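Long-range contacts in extracellular serine protease (Aeromonas sobria, PDB 3WQB), which cleaves peptide bonds that follow two basic residues, one of them lysine, and probably acts as a virulence factor against host plasma proteins: residues K97-G102 and F144-D149; V477-D482 and G583-W588; L59-R64 and D418-L423; S47-I52 and T288-M293. The protein carries 1 engineered substitution. All blocks are in the same frame, centred on the assembly; numbering follows the deposited sequence.

Contact 1. Residues K97-G102 and F144-D149; sequences KNVVTG and FNLLDD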
loop_
_atom_site.group_PDB
_atom_site.type_symbol
_atom_site.label_atom_id
_atom_site.label_comp_id
_atom_site.label_asym_id
_atom_site.label_seq_id
_atom_site.Cartn_x
_atom_site.Cartn_y
_atom_site.Cartn_z
ATOM N N LYS A 97 0.048 4.802 21.343
ATOM C CA LYS A 97 -1.314 4.828 21.857
ATOM C C LYS A 97 -2.061 3.545 21.525
ATOM O O LYS A 97 -2.040 3.047 20.388
ATOM C CB LYS A 97 -2.102 6.045 21.351
ATOM C CG LYS A 97 -3.462 6.198 22.028
ATOM C CD LYS A 97 -4.177 7.484 21.671
ATOM C CE LYS A 97 -5.563 7.499 22.301
ATOM N NZ LYS A 97 -6.269 8.770 21.991
ATOM N N ASN A 98 -2.715 3.015 22.549
ATOM C CA ASN A 98 -3.684 1.962 22.374
ATOM C C ASN A 98 -5.025 2.638 22.123
ATOM O O ASN A 98 -5.605 3.251 23.026
ATOM C CB ASN A 98 -3.739 1.097 23.628
ATOM C CG ASN A 98 -4.531 -0.163 23.421
ATOM O OD1 ASN A 98 -5.598 -0.138 22.821
ATOM N ND2 ASN A 98 -4.015 -1.284 23.924
ATOM N N VAL A 99 -5.506 2.568 20.888
ATOM C CA VAL A 99 -6.730 3.291 20.538
ATOM C C VAL A 99 -7.992 2.566 21.013
ATOM O O VAL A 99 -9.082 3.143 21.007
ATOM C CB VAL A 99 -6.810 3.628 19.025
ATOM C CG1 VAL A 99 -5.605 4.452 18.595
ATOM C CG2 VAL A 99 -6.942 2.363 18.174
ATOM N N VAL A 100 -7.838 1.311 21.433
ATOM C CA VAL A 100 -8.951 0.549 21.998
ATOM C C VAL A 100 -9.174 0.923 23.474
ATOM O O VAL A 100 -10.296 1.247 23.867
ATOM C CB VAL A 100 -8.743 -0.976 21.825
ATOM C CG1 VAL A 100 -9.911 -1.753 22.444
ATOM C CG2 VAL A 100 -8.586 -1.324 20.347
ATOM N N THR A 101 -8.103 0.917 24.269
ATOM C CA THR A 101 -8.204 1.151 25.718
ATOM C C THR A 101 -7.913 2.603 26.117
ATOM O O THR A 101 -8.261 3.037 27.225
ATOM C CB THR A 101 -7.228 0.247 26.503
ATOM O OG1 THR A 101 -5.879 0.590 26.168
ATOM C CG2 THR A 101 -7.464 -1.230 26.191
ATOM N N GLY A 102 -7.260 3.348 25.228
ATOM C CA GLY A 102 -6.825 4.705 25.535
ATOM C C GLY A 102 -5.470 4.799 26.212
ATOM O O GLY A 102 -4.979 5.898 26.462
ATOM N N PHE A 144 0.797 2.256 17.087
ATOM C CA PHE A 144 -0.591 2.701 17.164
ATOM C C PHE A 144 -1.418 1.550 16.615
ATOM O O PHE A 144 -1.302 1.214 15.436
ATOM C CB PHE A 144 -0.791 3.977 16.342
ATOM C CG PHE A 144 0.083 5.105 16.781
ATOM C CD1 PHE A 144 -0.275 5.893 17.863
ATOM C CD2 PHE A 144 1.279 5.372 16.125
ATOM C CE1 PHE A 144 0.545 6.935 18.305
ATOM C CE2 PHE A 144 2.094 6.407 16.550
ATOM C CZ PHE A 144 1.737 7.185 17.644
ATOM N N ASN A 145 -2.223 0.931 17.482
ATOM C CA ASN A 145 -2.885 -0.328 17.148
ATOM C C ASN A 145 -4.216 -0.164 16.410
ATOM O O ASN A 145 -5.241 -0.742 16.802
ATOM C CB ASN A 145 -3.034 -1.213 18.399
ATOM C CG ASN A 145 -3.966 -0.623 19.446
ATOM O OD1 ASN A 145 -4.211 0.580 19.470
ATOM N ND2 ASN A 145 -4.472 -1.472 20.333
ATOM N N LEU A 146 -4.177 0.602 15.320
ATOM C CA LEU A 146 -5.357 0.859 14.496
ATOM C C LEU A 146 -6.054 -0.407 14.004
ATOM O O LEU A 146 -7.261 -0.396 13.772
ATOM C CB LEU A 146 -4.967 1.721 13.284
ATOM C CG LEU A 146 -5.175 3.229 13.442
ATOM C CD1 LEU A 146 -6.671 3.568 13.413
ATOM C CD2 LEU A 146 -4.502 3.806 14.694
ATOM N N LEU A 147 -5.283 -1.480 13.821
ATOM C CA LEU A 147 -5.785 -2.723 13.218
ATOM C C LEU A 147 -6.124 -3.795 14.247
ATOM O O LEU A 147 -6.411 -4.934 13.877
ATOM C CB LEU A 147 -4.783 -3.274 12.201
ATOM C CG LEU A 147 -4.239 -2.321 11.133
ATOM C CD1 LEU A 147 -3.229 -3.025 10.250
ATOM C CD2 LEU A 147 -5.349 -1.712 10.311
ATOM N N ASP A 148 -6.101 -3.437 15.532
ATOM C CA ASP A 148 -6.585 -4.359 16.573
ATOM C C ASP A 148 -8.002 -4.790 16.201
ATOM O O ASP A 148 -8.783 -3.988 15.682
ATOM C CB ASP A 148 -6.579 -3.673 17.949
ATOM C CG ASP A 148 -6.963 -4.614 19.082
ATOM O OD1 ASP A 148 -8.170 -4.873 19.289
ATOM O OD2 ASP A 148 -6.051 -5.086 19.789
ATOM N N ASP A 149 -8.334 -6.055 16.469
ATOM C CA ASP A 149 -9.668 -6.590 16.152
ATOM C C ASP A 149 -10.798 -5.725 16.730
ATOM O O ASP A 149 -11.882 -5.647 16.149
ATOM C CB ASP A 149 -9.835 -8.041 16.652
ATOM C CG ASP A 149 -8.996 -9.069 15.862
ATOM O OD1 ASP A 149 -8.344 -8.711 14.851
ATOM O OD2 ASP A 149 -8.999 -10.265 16.265
#

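Contact 2. Residues V477-D482 and G583-W588; sequences VMVSLD and GKLISW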
loop_
_atom_site.group_PDB
_atom_site.type_symbol
_atom_site.label_atom_id
_atom_site.label_comp_id
_atom_site.label_asym_id
_atom_site.label_seq_id
_atom_site.Cartn_x
_atom_site.Cartn_y
_atom_site.Cartn_z
ATOM N N VAL A 477 -4.230 9.976 -12.474
ATOM C CA VAL A 477 -5.351 10.018 -13.401
ATOM C C VAL A 477 -6.617 9.655 -12.634
ATOM O O VAL A 477 -6.608 8.739 -11.802
ATOM C CB VAL A 477 -5.121 9.034 -14.588
ATOM C CG1 VAL A 477 -6.378 8.755 -15.370
ATOM C CG2 VAL A 477 -4.057 9.562 -15.526
ATOM N N MET A 478 -7.702 10.381 -12.892
ATOM C CA MET A 478 -9.024 9.940 -12.448
ATOM C C MET A 478 -9.817 9.574 -13.683
ATOM O O MET A 478 -9.701 10.248 -14.706
ATOM C CB MET A 478 -9.744 11.028 -11.656
ATOM C CG MET A 478 -9.121 11.265 -10.294
ATOM S SD MET A 478 -10.057 12.457 -9.331
ATOM C CE MET A 478 -9.857 13.963 -10.285
ATOM N N VAL A 479 -10.585 8.489 -13.600
ATOM C CA VAL A 479 -11.392 8.019 -14.741
ATOM C C VAL A 479 -12.846 7.817 -14.333
ATOM O O VAL A 479 -13.139 7.286 -13.251
ATOM C CB VAL A 479 -10.832 6.703 -15.371
ATOM C CG1 VAL A 479 -11.714 6.242 -16.541
ATOM C CG2 VAL A 479 -9.414 6.901 -15.857
ATOM N N SER A 480 -13.743 8.263 -15.209
ATOM C CA SER A 480 -15.170 7.987 -15.082
ATOM C C SER A 480 -15.649 7.354 -16.376
ATOM O O SER A 480 -15.373 7.861 -17.463
ATOM C CB SER A 480 -15.953 9.268 -14.788
ATOM O OG SER A 480 -15.544 9.794 -13.536
ATOM N N LEU A 481 -16.338 6.223 -16.249
ATOM C CA LEU A 481 -16.868 5.501 -17.399
ATOM C C LEU A 481 -18.008 4.596 -16.957
ATOM O O LEU A 481 -18.124 4.255 -15.777
ATOM C CB LEU A 481 -15.761 4.702 -18.119
ATOM C CG LEU A 481 -14.995 3.610 -17.368
ATOM C CD1 LEU A 481 -15.791 2.305 -17.324
ATOM C CD2 LEU A 481 -13.652 3.374 -18.043
ATOM N N ASP A 482 -18.841 4.210 -17.920
ATOM C CA ASP A 482 -19.836 3.161 -17.710
ATOM C C ASP A 482 -19.429 1.910 -18.458
ATOM O O ASP A 482 -19.026 1.979 -19.622
ATOM C CB ASP A 482 -21.209 3.600 -18.219
ATOM C CG ASP A 482 -21.835 4.698 -17.376
ATOM O OD1 ASP A 482 -21.448 4.873 -16.200
ATOM O OD2 ASP A 482 -22.742 5.374 -17.899
ATOM N N GLY A 583 -19.621 -0.059 -23.512
ATOM C CA GLY A 583 -19.391 0.900 -22.451
ATOM C C GLY A 583 -19.234 2.298 -23.008
ATOM O O GLY A 583 -19.333 2.521 -24.218
ATOM N N LYS A 584 -18.967 3.245 -22.119
ATOM C CA LYS A 584 -18.889 4.646 -22.483
ATOM C C LYS A 584 -17.864 5.325 -21.591
ATOM O O LYS A 584 -17.998 5.289 -20.376
ATOM C CB LYS A 584 -20.270 5.299 -22.312
ATOM C CG LYS A 584 -20.314 6.805 -22.544
ATOM C CD LYS A 584 -21.733 7.344 -22.410
ATOM C CE LYS A 584 -22.172 7.452 -20.956
ATOM N NZ LYS A 584 -23.469 8.170 -20.810
ATOM N N LEU A 585 -16.838 5.920 -22.191
ATOM C CA LEU A 585 -15.930 6.784 -21.440
ATOM C C LEU A 585 -16.626 8.123 -21.211
ATOM O O LEU A 585 -17.101 8.757 -22.159
ATOM C CB LEU A 585 -14.615 6.986 -22.200
ATOM C CG LEU A 585 -13.555 7.875 -21.549
ATOM C CD1 LEU A 585 -13.104 7.341 -20.181
ATOM C CD2 LEU A 585 -12.368 8.038 -22.474
ATOM N N ILE A 586 -16.693 8.535 -19.951
ATOM C CA ILE A 586 -17.381 9.767 -19.557
ATOM C C ILE A 586 -16.399 10.940 -19.447
ATOM O O ILE A 586 -16.590 11.989 -20.065
ATOM C CB ILE A 586 -18.173 9.568 -18.229
ATOM C CG1 ILE A 586 -19.257 8.498 -18.409
ATOM C CG2 ILE A 586 -18.772 10.899 -17.734
ATOM C CD1 ILE A 586 -19.813 7.943 -17.106
ATOM N N SER A 587 -15.344 10.755 -18.660
ATOM C CA SER A 587 -14.364 11.805 -18.455
ATOM C C SER A 587 -13.108 11.192 -17.891
ATOM O O SER A 587 -13.137 10.096 -17.343
ATOM C CB SER A 587 -14.880 12.852 -17.466
ATOM O OG SER A 587 -14.986 12.319 -16.162
ATOM N N TRP A 588 -12.005 11.915 -18.020
ATOM C CA TRP A 588 -10.826 11.607 -17.239
ATOM C C TRP A 588 -10.131 12.899 -16.883
ATOM O O TRP A 588 -10.374 13.933 -17.517
ATOM C CB TRP A 588 -9.890 10.637 -17.963
ATOM C CG TRP A 588 -9.184 11.177 -19.168
ATOM C CD1 TRP A 588 -9.748 11.571 -20.348
ATOM C CD2 TRP A 588 -7.770 11.357 -19.318
ATOM N NE1 TRP A 588 -8.779 11.989 -21.216
ATOM C CE2 TRP A 588 -7.552 11.868 -20.612
ATOM C CE3 TRP A 588 -6.668 11.154 -18.472
ATOM C CZ2 TRP A 588 -6.274 12.155 -21.096
ATOM C CZ3 TRP A 588 -5.398 11.434 -18.955
ATOM C CH2 TRP A 588 -5.211 11.927 -20.256
#

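Contact 3. Residues L59-R64 and D418-L423; sequences LWWAHR and DVNKAL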
loop_
_atom_site.group_PDB
_atom_site.type_symbol
_atom_site.label_atom_id
_atom_site.label_comp_id
_atom_site.label_asym_id
_atom_site.label_seq_id
_atom_site.Cartn_x
_atom_site.Cartn_y
_atom_site.Cartn_z
ATOM N N LEU A 59 22.501 -3.965 2.343
ATOM C CA LEU A 59 22.703 -2.935 3.360
ATOM C C LEU A 59 23.955 -3.189 4.195
ATOM O O LEU A 59 24.219 -2.459 5.155
ATOM C CB LEU A 59 21.477 -2.820 4.275
ATOM C CG LEU A 59 20.940 -4.090 4.943
ATOM C CD1 LEU A 59 21.926 -4.716 5.915
ATOM C CD2 LEU A 59 19.632 -3.764 5.645
ATOM N N TRP A 60 24.743 -4.194 3.816
ATOM C CA TRP A 60 25.901 -4.578 4.630
ATOM C C TRP A 60 26.916 -3.440 4.848
ATOM O O TRP A 60 27.523 -3.348 5.909
ATOM C CB TRP A 60 26.569 -5.823 4.054
ATOM C CG TRP A 60 27.148 -5.652 2.683
ATOM C CD1 TRP A 60 26.555 -5.964 1.494
ATOM C CD2 TRP A 60 28.450 -5.141 2.364
ATOM N NE1 TRP A 60 27.405 -5.674 0.450
ATOM C CE2 TRP A 60 28.573 -5.165 0.957
ATOM C CE3 TRP A 60 29.521 -4.652 3.132
ATOM C CZ2 TRP A 60 29.729 -4.734 0.300
ATOM C CZ3 TRP A 60 30.669 -4.214 2.474
ATOM C CH2 TRP A 60 30.760 -4.255 1.074
ATOM N N TRP A 61 27.096 -2.580 3.848
ATOM C CA TRP A 61 28.057 -1.494 3.948
ATOM C C TRP A 61 27.538 -0.403 4.867
ATOM O O TRP A 61 28.311 0.193 5.609
ATOM C CB TRP A 61 28.424 -0.974 2.559
ATOM C CG TRP A 61 29.468 0.106 2.519
ATOM C CD1 TRP A 61 30.817 -0.051 2.331
ATOM C CD2 TRP A 61 29.240 1.518 2.622
ATOM N NE1 TRP A 61 31.438 1.180 2.322
ATOM C CE2 TRP A 61 30.494 2.158 2.492
ATOM C CE3 TRP A 61 28.094 2.306 2.817
ATOM C CZ2 TRP A 61 30.637 3.550 2.563
ATOM C CZ3 TRP A 61 28.235 3.690 2.878
ATOM C CH2 TRP A 61 29.497 4.297 2.745
ATOM N N ALA A 62 26.228 -0.148 4.846
ATOM C CA ALA A 62 25.638 0.718 5.865
ATOM C C ALA A 62 25.950 0.188 7.271
ATOM O O ALA A 62 26.448 0.921 8.126
ATOM C CB ALA A 62 24.144 0.864 5.659
ATOM N N HIS A 63 25.695 -1.094 7.493
ATOM C CA HIS A 63 25.946 -1.679 8.797
ATOM C C HIS A 63 27.424 -1.647 9.184
ATOM O O HIS A 63 27.740 -1.345 10.328
ATOM C CB HIS A 63 25.369 -3.092 8.873
ATOM C CG HIS A 63 23.891 -3.116 9.110
ATOM N ND1 HIS A 63 23.264 -4.143 9.783
ATOM C CD2 HIS A 63 22.918 -2.230 8.784
ATOM C CE1 HIS A 63 21.969 -3.896 9.850
ATOM N NE2 HIS A 63 21.731 -2.744 9.249
ATOM N N ARG A 64 28.321 -1.924 8.234
ATOM C CA ARG A 64 29.752 -1.921 8.522
ATOM C C ARG A 64 30.316 -0.516 8.705
ATOM O O ARG A 64 31.414 -0.375 9.220
ATOM C CB ARG A 64 30.542 -2.661 7.435
ATOM C CG ARG A 64 30.317 -4.163 7.408
ATOM C CD ARG A 64 31.333 -4.872 6.531
ATOM N NE ARG A 64 32.640 -4.933 7.184
ATOM C CZ ARG A 64 33.760 -5.374 6.616
ATOM N NH1 ARG A 64 33.763 -5.812 5.365
ATOM N NH2 ARG A 64 34.890 -5.376 7.315
ATOM N N ASP A 418 18.575 -1.215 -2.930
ATOM C CA ASP A 418 20.009 -1.440 -2.768
ATOM C C ASP A 418 20.503 -0.313 -1.875
ATOM O O ASP A 418 20.811 0.779 -2.346
ATOM C CB ASP A 418 20.701 -1.407 -4.134
ATOM C CG ASP A 418 22.196 -1.696 -4.067
ATOM O OD1 ASP A 418 22.812 -1.528 -2.988
ATOM O OD2 ASP A 418 22.760 -2.052 -5.130
ATOM N N VAL A 419 20.555 -0.565 -0.571
ATOM C CA VAL A 419 20.887 0.496 0.383
ATOM C C VAL A 419 22.311 1.016 0.181
ATOM O O VAL A 419 22.554 2.234 0.242
ATOM C CB VAL A 419 20.700 0.015 1.845
ATOM C CG1 VAL A 419 21.364 0.984 2.833
ATOM C CG2 VAL A 419 19.219 -0.155 2.165
ATOM N N ASN A 420 23.258 0.108 -0.039
ATOM C CA ASN A 420 24.645 0.521 -0.220
ATOM C C ASN A 420 24.794 1.473 -1.400
ATOM O O ASN A 420 25.489 2.492 -1.289
ATOM C CB ASN A 420 25.540 -0.686 -0.478
ATOM C CG ASN A 420 25.655 -1.618 0.705
ATOM O OD1 ASN A 420 25.287 -1.294 1.837
ATOM N ND2 ASN A 420 26.187 -2.800 0.439
ATOM N N LYS A 421 24.144 1.149 -2.518
ATOM C CA LYS A 421 24.249 1.985 -3.714
ATOM C C LYS A 421 23.514 3.311 -3.523
ATOM O O LYS A 421 23.993 4.355 -3.963
ATOM C CB LYS A 421 23.754 1.248 -4.957
ATOM C CG LYS A 421 24.055 1.964 -6.267
ATOM C CD LYS A 421 23.686 1.106 -7.462
ATOM C CE LYS A 421 23.872 1.897 -8.746
ATOM N NZ LYS A 421 23.589 1.065 -9.939
ATOM N N ALA A 422 22.375 3.281 -2.829
ATOM C CA ALA A 422 21.677 4.517 -2.501
ATOM C C ALA A 422 22.580 5.442 -1.693
ATOM O O ALA A 422 22.617 6.647 -1.932
ATOM C CB ALA A 422 20.369 4.226 -1.757
ATOM N N LEU A 423 23.317 4.870 -0.742
ATOM C CA LEU A 423 24.266 5.653 0.057
ATOM C C LEU A 423 25.440 6.185 -0.756
ATOM O O LEU A 423 25.903 7.292 -0.510
ATOM C CB LEU A 423 24.775 4.846 1.249
ATOM C CG LEU A 423 23.756 4.621 2.363
ATOM C CD1 LEU A 423 24.245 3.520 3.290
ATOM C CD2 LEU A 423 23.508 5.905 3.129
#

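Contact 4. Residues S47-I52 and T288-M293; sequences SARGGI and TDTPAM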
loop_
_atom_site.group_PDB
_atom_site.type_symbol
_atom_site.label_atom_id
_atom_site.label_comp_id
_atom_site.label_asym_id
_atom_site.label_seq_id
_atom_site.Cartn_x
_atom_site.Cartn_y
_atom_site.Cartn_z
ATOM N N SER A 47 13.304 -22.354 7.243
ATOM C CA SER A 47 12.380 -23.057 6.363
ATOM C C SER A 47 13.092 -24.246 5.722
ATOM O O SER A 47 14.277 -24.480 5.975
ATOM C CB SER A 47 11.841 -22.113 5.286
ATOM O OG SER A 47 12.733 -22.014 4.190
ATOM N N ALA A 48 12.373 -24.972 4.870
ATOM C CA ALA A 48 12.900 -26.203 4.277
ATOM C C ALA A 48 14.038 -25.977 3.279
ATOM O O ALA A 48 14.855 -26.870 3.063
ATOM C CB ALA A 48 11.782 -27.012 3.643
ATOM N N ARG A 49 14.107 -24.790 2.671
ATOM C CA ARG A 49 15.192 -24.510 1.723
ATOM C C ARG A 49 15.557 -23.036 1.674
ATOM O O ARG A 49 14.766 -22.181 2.067
ATOM C CB ARG A 49 14.866 -25.027 0.310
ATOM C CG ARG A 49 13.886 -24.167 -0.488
ATOM C CD ARG A 49 14.053 -24.422 -1.985
ATOM N NE ARG A 49 13.065 -23.702 -2.791
ATOM C CZ ARG A 49 13.205 -22.450 -3.231
ATOM N NH1 ARG A 49 14.295 -21.746 -2.951
ATOM N NH2 ARG A 49 12.244 -21.892 -3.950
ATOM N N GLY A 50 16.766 -22.761 1.202
ATOM C CA GLY A 50 17.234 -21.399 0.992
ATOM C C GLY A 50 16.925 -20.900 -0.410
ATOM O O GLY A 50 16.498 -21.655 -1.284
ATOM N N GLY A 51 17.132 -19.607 -0.610
ATOM C CA GLY A 51 16.937 -18.977 -1.908
ATOM C C GLY A 51 18.253 -18.814 -2.631
ATOM O O GLY A 51 19.135 -19.680 -2.560
ATOM N N ILE A 52 18.380 -17.694 -3.328
ATOM C CA ILE A 52 19.539 -17.425 -4.159
ATOM C C ILE A 52 20.292 -16.237 -3.569
ATOM O O ILE A 52 19.723 -15.169 -3.352
ATOM C CB ILE A 52 19.115 -17.168 -5.628
ATOM C CG1 ILE A 52 18.406 -18.410 -6.192
ATOM C CG2 ILE A 52 20.327 -16.806 -6.479
ATOM C CD1 ILE A 52 17.762 -18.202 -7.550
ATOM N N THR A 288 7.869 -21.854 5.573
ATOM C CA THR A 288 7.591 -23.270 5.770
ATOM C C THR A 288 8.460 -24.033 4.776
ATOM O O THR A 288 9.491 -24.590 5.142
ATOM C CB THR A 288 6.089 -23.562 5.561
ATOM O OG1 THR A 288 5.660 -22.927 4.350
ATOM C CG2 THR A 288 5.267 -22.997 6.719
ATOM N N ASP A 289 8.070 -24.014 3.508
ATOM C CA ASP A 289 8.845 -24.640 2.446
ATOM C C ASP A 289 10.013 -23.778 1.967
ATOM O O ASP A 289 11.032 -24.287 1.507
ATOM C CB ASP A 289 7.932 -24.982 1.272
ATOM C CG ASP A 289 6.827 -25.951 1.653
ATOM O OD1 ASP A 289 7.132 -26.991 2.268
ATOM O OD2 ASP A 289 5.651 -25.665 1.346
ATOM N N THR A 290 9.856 -22.459 2.080
ATOM C CA THR A 290 10.833 -21.490 1.565
ATOM C C THR A 290 10.891 -20.287 2.531
ATOM O O THR A 290 10.008 -20.143 3.380
ATOM C CB THR A 290 10.448 -21.012 0.151
ATOM O OG1 THR A 290 9.111 -20.516 0.188
ATOM C CG2 THR A 290 10.545 -22.163 -0.882
ATOM N N PRO A 291 11.930 -19.429 2.424
ATOM C CA PRO A 291 12.169 -18.444 3.487
ATOM C C PRO A 291 11.104 -17.357 3.611
ATOM O O PRO A 291 10.560 -16.865 2.609
ATOM C CB PRO A 291 13.516 -17.814 3.096
ATOM C CG PRO A 291 14.173 -18.858 2.273
ATOM C CD PRO A 291 13.058 -19.469 1.478
ATOM N N ALA A 292 10.824 -16.990 4.855
ATOM C CA ALA A 292 10.100 -15.758 5.152
ATOM C C ALA A 292 10.963 -14.888 6.077
ATOM O O ALA A 292 12.191 -15.030 6.073
ATOM C CB ALA A 292 8.713 -16.047 5.728
ATOM N N MET A 293 10.347 -14.013 6.870
ATOM C CA MET A 293 11.092 -12.990 7.602
ATOM C C MET A 293 11.243 -13.379 9.070
ATOM O O MET A 293 10.261 -13.401 9.825
ATOM C CB MET A 293 10.388 -11.635 7.491
ATOM C CG MET A 293 10.007 -11.206 6.074
ATOM S SD MET A 293 11.391 -10.773 4.997
ATOM C CE MET A 293 11.733 -9.138 5.614
#

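Contact 1. Residues K97-G102 and F144-D149
The backbones of Lys97 and Phe144 meet in a single bridge, with their CA atoms 5.2 Å apart and the CA-H of Phe144 directed at O of Lys97. This is a loop-to-loop contact at the edge of the subtilisin fold: 144-149 leaves strand 140-144, an outermost strand of the parallel sheet, through an inverse gamma turn centred on Asn145 and a type I turn from Asn145 to Asp148, while 97-102 folds into an Asx motif headed by Asn98. The two asparagine side chains join these turns. Asn145 sets CG between its own backbone N and carbonyl carbon (chi1 66°). OD1 of Asn145 takes N-H of Val99 at 2.8 Å, the donor lying in the carbonyl plane on a lone pair, and its ND2 gives to OD1 of Asn98 at 3.0 Å. With the amide planes 80° apart, ND2 arrives above the carbonyl plane of Asn98; N of Thr101 approaches the same OD1 from the opposite face, at 3.1 Å. ND2 of Asn98 donates to O of Asp105, which fixes the rotation of the group. Asp78, the predicted charge-relay aspartate, has its side chain about 7 Å from that of Asn145. Beside this network, CG1 of Val99 packs on CD2 of Leu146, and CG2 of Val100 lies 3.7 Å from OD1 of Asp148, an oxygen hydrogen-bonded by N of Asn150.

Contact 2. Residues V477-D482 and G583-W588
Gly583 opens the pairing, with CA of Gly583 3.0 Å from O of Asp482, and the two strands then run antiparallel, at 152° between their directions, within a sheet of the P-domain, the beta-jelly-roll module of the furin subfamily. Lys584 forms a hydrogen-bonded pair with Asp482, each N-H reaching the other's carbonyl oxygen in its plane. Their side chains lie alongside each other and point the same way, but the lysine bends at chi3 (76°), and NZ of Lys584 remains 4.1 Å from OD2 of Asp482, beyond a salt bridge. Leu585 turns to the other face, its side chain crossing that of Val479 at about a right angle, CD1 of Leu585 4.0 Å from CG1 of Val479. Ile586 is the extra residue of a classic beta bulge: it and Ser587 both face Ser480, whose O receives N-H from Ile586 at 2.9 Å and from Ser587 at 3.1 Å, both on one face of the carbonyl plane. Ile586 also extends CD1 to within 3.6 Å of OD1 of Asp482. Ser587 returns a bond through its O to N of Ser480. Trp588 follows on the Leu585 face, where CG1 of Val477 meets the indole edge at CE3, 3.9 Å away; NE1 donates a hydrogen bond to OG of Ser462. The chemistry is thus divided by face: aliphatic and indole groups fill one side, while on the other the carboxylate of Asp482 has salt bridges to Arg529 and Lys526, which probably stabilise its negative charge beside Ile586.

Contact 3. Residues L59-R64 and D418-L423
Asn420 reaches across from helix 419-426 to the start of helix 60-64, and its amide is the polar centre of an otherwise apolar meeting. Its CG stands anti to the carbonyl carbon, beside the backbone N (chi1 -66°), and the amide beyond it meets the neighbouring helix. OD1 of Asn420 accepts N-H of Trp61 at 3.0 Å and, weakly, N-H of Ala62 at 3.4 Å, two donors from the first turn. The donor angle of 133° at Trp61 shows a bent bond, and CB of Trp61 presses on OD1 of Asn420 at 3.2 Å. At the other end ND2 of Asn420 lies 3.1 Å above the ring plane of Trp60, displaced toward the rim, with amide and indole planes nearly perpendicular. ND2 and the indole NE1 are both donors and do not bond to each other; they give to O of Ile16 and O of Gly17, respectively. CG of Trp61 is anti to its backbone N; farther out, CZ3 meets CB of Leu423 at 4.0 Å. Apolar contacts accompany it: CB of Ala62 is 3.6 Å from CD1 of Leu423, and CB of Leu59 is 3.8 Å from CB of Val419. The two short helical segments meet at 68°, their axes 8.7 Å apart, and helix 335-352 packs against the second, with Ala345 against Val419 and Leu349 and Ala352 against Leu423.

Contact 4. Residues S47-I52 and T288-M293
Ser47 and Pro291 form the compact, buried end of this meeting of two irregular loops. OG of Ser47, set between its backbone N and carbonyl carbon (chi1 84°), rests against the peptide link between Thr290 and Pro291, 3.0 Å from C of Thr290. The proline nitrogen beside it has no hydrogen to give, and the hydroxyl is instead hydrogen-bonded to O of Asp44; it also receives a weak bond from N of Arg49. CD and CG of Pro291 both lie against O of Arg49, CD at 3.3 Å. A backbone hydrogen bond ties the two loops, from N of Ala48 to O of Thr288 at 2.9 Å. The other side, with Ala48, Arg49 and Asp289, is exposed to solvent. CB of Ala48 lies 3.5 Å from O of Asp289, whose side chain starts out away from the other loop. Arg49 and Thr290 run side by side, pointing the same way, and CG2 of the threonine sits 3.2 Å above the guanidinium plane, shifted toward its rim. Although Arg49 is exposed, its guanidinium is held in place: NH1 gives to O of Gly50 at 2.8 Å, nearly in the guanidinium plane, and NH2 makes a salt bridge to Asp264. Packing by a methyl group over a flat cation adds apolar contact to that polar grip. Ala292 O accepts from the indole of Trp36, and the whole is an association of loops in the subtilisin-like domain, joining a segment ahead of its first helix to the connection between strands 277-282 and 293-296.

Contacts 1, 3 and 4 belong to the body of the protease that carries the subtilisin sheet, and contact 2 to the P-domain, with its centre 39 to 44 Å from the other three. Contact 1 lies closest to the predicted charge-relay residues, whereas contact 2 neighbours the third calcium site, Gly583 being about 9 Å from the ion. Contacts 3 and 4 cross along the chain, their centres 24 Å apart and their nearest atoms about 10 Å. Both span contact 1 in sequence. Helix 335-352, which carries the engineered Ala336 near its start, at the predicted charge-relay position, touches Leu423 of contact 3 and Met293 of the 288-293 segment.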